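PDB 3LY1: putative histidinol-phosphate aminotransferase from Erwinia carotovora atroseptica, which binds pyridoxal 5'-phosphate and is probably an aminotransferase, perhaps acting on histidinol phosphate or a related substrate. Local coordinates for residues 137-140 with 141-145; 278-282 with 283-287. All blocks are in the same frame, centred on the assembly; numbering follows the deposited sequence. Where two conformers were deposited one is given.

Contact 1 of 2, residues 137-140 with 141-145; sequences AAYS and GPSIV
The connection from helix 129-137 into strand 143-148, a helix-to-strand loop of the aminotransferase's central mixed sheet, bends round the ring of Tyr-139, which lies along the backbone of Gly-141 and Pro-142. No hydrogen bond links residues 137-140 to 141-145, so the contact rests on the CD2–CE2 side of the ring packed against main-chain atoms. CD2 lies 3.5 Å from Gly-141 N and also 3.5 Å from Gly-141 O, while CE2 approaches Gly-141 CA at 3.7 Å. CE2 also stands 3.4 Å from Pro-142 O, which sits at the ring edge, near the ring plane. That placement is consistent with a weak CH···O attraction. Ser-143 OG comes in obliquely, 3.9 Å from CD2, as a van der Waals neighbour.

The first torsion of Tyr-139 explains the placement: with CG trans to the main-chain nitrogen (chi1 -168°), the ring is carried beside the outgoing chain. Meanwhile Ser-140, with helix-like backbone angles, turns the chain before the extended Gly-141, so that the next peptides run past the CD2–CE2 side of the ring. The polar ends are anchored beyond the loop. Tyr-139 OH is hydrogen-bonded to the carbonyl oxygen of Glu-92, and Ser-143 OG to OE1 of Gln-94, fixing both ends of this small cluster to the chain entering strand 94-98.

Main-chain bonds then set the strand between two neighbours: Pro-142 and Ile-144 pair with strand 94-98, whereas Ser-143 pairs with Asn-173 and Met-175 on the strand 174-179 side. Ile-144 packs on Ile-85 and Tyr-88 of helix 76-88, and Val-145 touches Thr-174 and Phe-176 of strand 174-179.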
loop_
_atom_site.group_PDB
_atom_site.type_symbol
_atom_site.label_atom_id
_atom_site.label_comp_id
_atom_site.label_asym_id
_atom_site.label_seq_id
_atom_site.Cartn_x
_atom_site.Cartn_y
_atom_site.Cartn_z
ATOM N N ALA A 137 1.225 11.766 -32.000
ATOM C CA ALA A 137 0.814 12.801 -32.944
ATOM C C ALA A 137 -0.324 12.282 -33.818
ATOM O O ALA A 137 -1.215 13.077 -34.227
ATOM C CB ALA A 137 2.040 13.277 -33.818
ATOM N N ALA A 138 -0.347 10.973 -34.086
ATOM C CA ALA A 138 -1.343 10.391 -35.008
ATOM C C ALA A 138 -2.690 10.139 -34.343
ATOM O O ALA A 138 -3.654 9.845 -35.029
ATOM C CB ALA A 138 -0.813 9.078 -35.635
ATOM N N TYR A 139 -2.764 10.292 -33.019
ATOM C CA TYR A 139 -3.953 9.920 -32.249
ATOM C C TYR A 139 -4.699 11.162 -31.747
ATOM O O TYR A 139 -4.173 11.939 -30.959
ATOM C CB TYR A 139 -3.505 9.029 -31.092
ATOM C CG TYR A 139 -4.622 8.340 -30.370
ATOM C CD1 TYR A 139 -5.269 7.249 -30.944
ATOM C CD2 TYR A 139 -5.017 8.752 -29.100
ATOM C CE1 TYR A 139 -6.285 6.584 -30.279
ATOM C CE2 TYR A 139 -6.047 8.092 -28.420
ATOM C CZ TYR A 139 -6.672 7.006 -29.019
ATOM O OH TYR A 139 -7.685 6.333 -28.361
ATOM N N SER A 140 -5.938 11.351 -32.207
ATOM C CA SER A 140 -6.723 12.531 -31.845
ATOM C C SER A 140 -7.165 12.550 -30.368
ATOM O O SER A 140 -7.434 13.602 -29.813
ATOM C CB SER A 140 -7.947 12.686 -32.791
ATOM O OG SER A 140 -8.689 11.462 -32.894
ATOM N N GLY A 141 -7.168 11.424 -29.689
ATOM C CA GLY A 141 -7.568 11.429 -28.284
ATOM C C GLY A 141 -6.407 11.674 -27.323
ATOM O O GLY A 141 -5.273 11.964 -27.737
ATOM N N PRO A 142 -6.680 11.530 -26.024
ATOM C CA PRO A 142 -5.657 11.609 -25.014
ATOM C C PRO A 142 -4.676 10.411 -25.056
ATOM O O PRO A 142 -5.058 9.281 -25.384
ATOM C CB PRO A 142 -6.442 11.629 -23.691
ATOM C CG PRO A 142 -7.854 11.413 -24.021
ATOM C CD PRO A 142 -8.026 11.299 -25.470
ATOM N N SER A 143 -3.418 10.684 -24.736
ATOM C CA SER A 143 -2.378 9.658 -24.715
ATOM C C SER A 143 -1.659 9.735 -23.383
ATOM O O SER A 143 -1.422 10.831 -22.882
ATOM C CB SER A 143 -1.312 9.879 -25.803
ATOM O OG SER A 143 -1.839 9.793 -27.098
ATOM N N ILE A 144 -1.295 8.573 -22.837
ATOM C CA ILE A 144 -0.331 8.498 -21.726
ATOM C C ILE A 144 0.896 7.832 -22.287
ATOM O O ILE A 144 0.780 6.796 -22.935
ATOM C CB ILE A 144 -0.861 7.640 -20.546
ATOM C CG1 ILE A 144 -2.200 8.197 -20.041
ATOM C CG2 ILE A 144 0.192 7.531 -19.398
ATOM C CD1 ILE A 144 -2.878 7.344 -18.963
ATOM N N VAL A 145 2.075 8.407 -22.042
ATOM C CA VAL A 145 3.332 7.872 -22.557
ATOM C C VAL A 145 4.081 7.391 -21.322
ATOM O O VAL A 145 4.230 8.159 -20.390
ATOM C CB VAL A 145 4.185 8.935 -23.292
ATOM C CG1 VAL A 145 5.517 8.288 -23.799
ATOM C CG2 VAL A 145 3.401 9.601 -24.433
#

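Contact 2 of 2, residues 278-282 with 283-287; sequences KALED and LKLPY
Leu-283 N donates to Ala-279 O at 3.0 Å, an ordinary i to i+4 helical bond in the last turn of helix 259-283. Beyond it the i+4 pattern gives way: Leu-285 N bonds Leu-280 O across five residues at 2.9 Å, with a fairly straight N-H···O angle of 163°, and Lys-284 N makes a weak three-residue bond to Glu-281 O at 3.2 Å.

Apolar contacts centre on Leu-280. Its CD2 meets Leu-285 CB at 4.0 Å, the two side chains crossing at about a right angle. Leu-280 CB lies oblique to the Tyr-287 ring, and both its CB and CD1 are 3.9 Å from Tyr-287 CD1. Leu-280 also packs on Val-295 and His-297 of strand 294-298 and, together with Leu-283, on Met-345 of helix 335-350.

The polar contact is between side chains. Tyr-287 has CG wedged between its own nitrogen and carbonyl carbon (chi1 61°), a torsion that sets the ring beside Leu-280 and Glu-281. Glu-281, extended beyond CG, brings OE2 into the ring plane at its edge, 2.8 Å from Tyr-287 OH. Carboxylate and ring planes lie 29° apart. Asp-282 is engaged elsewhere, in a salt bridge with Arg-346.

Positive phi at Lys-284 and the paired bonds back to Leu-280 and Glu-281 define a Schellman motif, the classic C-terminal cap of an alpha-helix; the contact of Leu-280 with Leu-285 is the apolar interaction that often accompanies it.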
loop_
_atom_site.group_PDB
_atom_site.type_symbol
_atom_site.label_atom_id
_atom_site.label_comp_id
_atom_site.label_asym_id
_atom_site.label_seq_id
_atom_site.Cartn_x
_atom_site.Cartn_y
_atom_site.Cartn_z
ATOM N N LYS A 278 32.777 -9.303 -18.058
ATOM C CA LYS A 278 34.012 -10.040 -18.362
ATOM C C LYS A 278 33.673 -11.455 -18.830
ATOM O O LYS A 278 34.195 -11.918 -19.832
ATOM C CB LYS A 278 34.942 -10.093 -17.132
ATOM C CG LYS A 278 36.377 -10.580 -17.420
ATOM C CD LYS A 278 37.243 -10.661 -16.148
ATOM C CE LYS A 278 38.433 -11.627 -16.288
ATOM N NZ LYS A 278 39.309 -11.282 -17.437
ATOM N N ALA A 279 32.782 -12.146 -18.101
ATOM C CA ALA A 279 32.329 -13.501 -18.504
ATOM C C ALA A 279 31.618 -13.522 -19.872
ATOM O O ALA A 279 31.886 -14.410 -20.692
ATOM C CB ALA A 279 31.450 -14.161 -17.409
ATOM N N LEU A 280 30.740 -12.549 -20.133
ATOM C CA LEU A 280 30.010 -12.465 -21.407
ATOM C C LEU A 280 30.951 -12.242 -22.624
ATOM O O LEU A 280 30.797 -12.876 -23.690
ATOM C CB LEU A 280 28.907 -11.392 -21.344
ATOM C CG LEU A 280 27.764 -11.694 -20.363
ATOM C CD1 LEU A 280 26.872 -10.458 -20.176
ATOM C CD2 LEU A 280 26.904 -12.907 -20.846
ATOM N N GLU A 281 31.897 -11.326 -22.451
ATOM C CA GLU A 281 32.983 -11.101 -23.402
ATOM C C GLU A 281 33.830 -12.347 -23.686
ATOM O O GLU A 281 34.130 -12.626 -24.833
ATOM C CB GLU A 281 33.855 -9.937 -22.926
ATOM C CG GLU A 281 33.152 -8.644 -23.227
ATOM C CD GLU A 281 33.801 -7.461 -22.615
ATOM O OE1 GLU A 281 34.939 -7.609 -22.095
ATOM O OE2 GLU A 281 33.165 -6.379 -22.649
ATOM N N ASP A 282 34.172 -13.112 -22.656
ATOM C CA ASP A 282 34.920 -14.357 -22.852
ATOM C C ASP A 282 34.077 -15.359 -23.662
ATOM O O ASP A 282 34.592 -16.089 -24.479
ATOM C CB ASP A 282 35.264 -14.977 -21.513
ATOM C CG ASP A 282 36.338 -14.177 -20.731
ATOM O OD1 ASP A 282 37.004 -13.271 -21.298
ATOM O OD2 ASP A 282 36.498 -14.467 -19.529
ATOM N N LEU A 283 32.779 -15.392 -23.399
ATOM C CA LEU A 283 31.860 -16.326 -24.052
ATOM C C LEU A 283 31.358 -15.833 -25.409
ATOM O O LEU A 283 30.654 -16.568 -26.149
ATOM C CB LEU A 283 30.667 -16.576 -23.120
ATOM C CG LEU A 283 30.997 -17.312 -21.823
ATOM C CD1 LEU A 283 29.763 -17.269 -20.910
ATOM C CD2 LEU A 283 31.437 -18.732 -22.180
ATOM N N LYS A 284 31.712 -14.591 -25.721
ATOM C CA LYS A 284 31.238 -13.893 -26.925
ATOM C C LYS A 284 29.717 -13.868 -27.020
ATOM O O LYS A 284 29.140 -14.108 -28.091
ATOM C CB LYS A 284 31.858 -14.512 -28.192
ATOM C CG LYS A 284 33.361 -14.416 -28.225
ATOM C CD LYS A 284 33.939 -14.971 -29.524
ATOM C CE LYS A 284 35.494 -14.932 -29.538
ATOM N NZ LYS A 284 36.100 -15.631 -30.746
ATOM N N LEU A 285 29.058 -13.575 -25.895
ATOM C CA LEU A 285 27.612 -13.400 -25.889
ATOM C C LEU A 285 27.325 -11.884 -25.895
ATOM O O LEU A 285 27.794 -11.175 -25.026
ATOM C CB LEU A 285 26.964 -14.122 -24.689
ATOM C CG LEU A 285 26.956 -15.655 -24.762
ATOM C CD1 LEU A 285 26.690 -16.265 -23.333
ATOM C CD2 LEU A 285 25.944 -16.190 -25.815
ATOM N N PRO A 286 26.586 -11.385 -26.910
ATOM C CA PRO A 286 26.297 -9.952 -26.896
ATOM C C PRO A 286 25.454 -9.538 -25.659
ATOM O O PRO A 286 24.631 -10.325 -25.162
ATOM C CB PRO A 286 25.482 -9.738 -28.196
ATOM C CG PRO A 286 25.906 -10.882 -29.110
ATOM C CD PRO A 286 26.190 -12.033 -28.181
ATOM N N TYR A 287 25.683 -8.327 -25.180
ATOM C CA TYR A 287 24.845 -7.705 -24.153
ATOM C C TYR A 287 24.607 -6.225 -24.399
ATOM O O TYR A 287 25.352 -5.569 -25.129
ATOM C CB TYR A 287 25.471 -7.881 -22.799
ATOM C CG TYR A 287 26.828 -7.233 -22.673
ATOM C CD1 TYR A 287 27.994 -7.942 -22.980
ATOM C CD2 TYR A 287 26.956 -5.913 -22.261
ATOM C CE1 TYR A 287 29.257 -7.338 -22.873
ATOM C CE2 TYR A 287 28.200 -5.304 -22.149
ATOM C CZ TYR A 287 29.347 -6.031 -22.449
ATOM O OH TYR A 287 30.582 -5.426 -22.348
#

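How the contacts relate
Along the chain, contact 1 closes before contact 2 opens. Their centres lie 41 Å apart and their nearest atoms about 24 Å, so they do not touch. Each centre is 25 Å from that of the chain, and both are remote from the pyridoxal phosphate site. Contact 1 feeds the seven-stranded mixed sheet of the large, cofactor-binding domain expected of a fold type I enzyme. Contact 2 lies between helix 259-283 and the two-stranded antiparallel sheet of 294-298 and 327-331, in the smaller C-terminal part. Both are therefore helix-to-strand passages, formed independently in different parts of the same subunit.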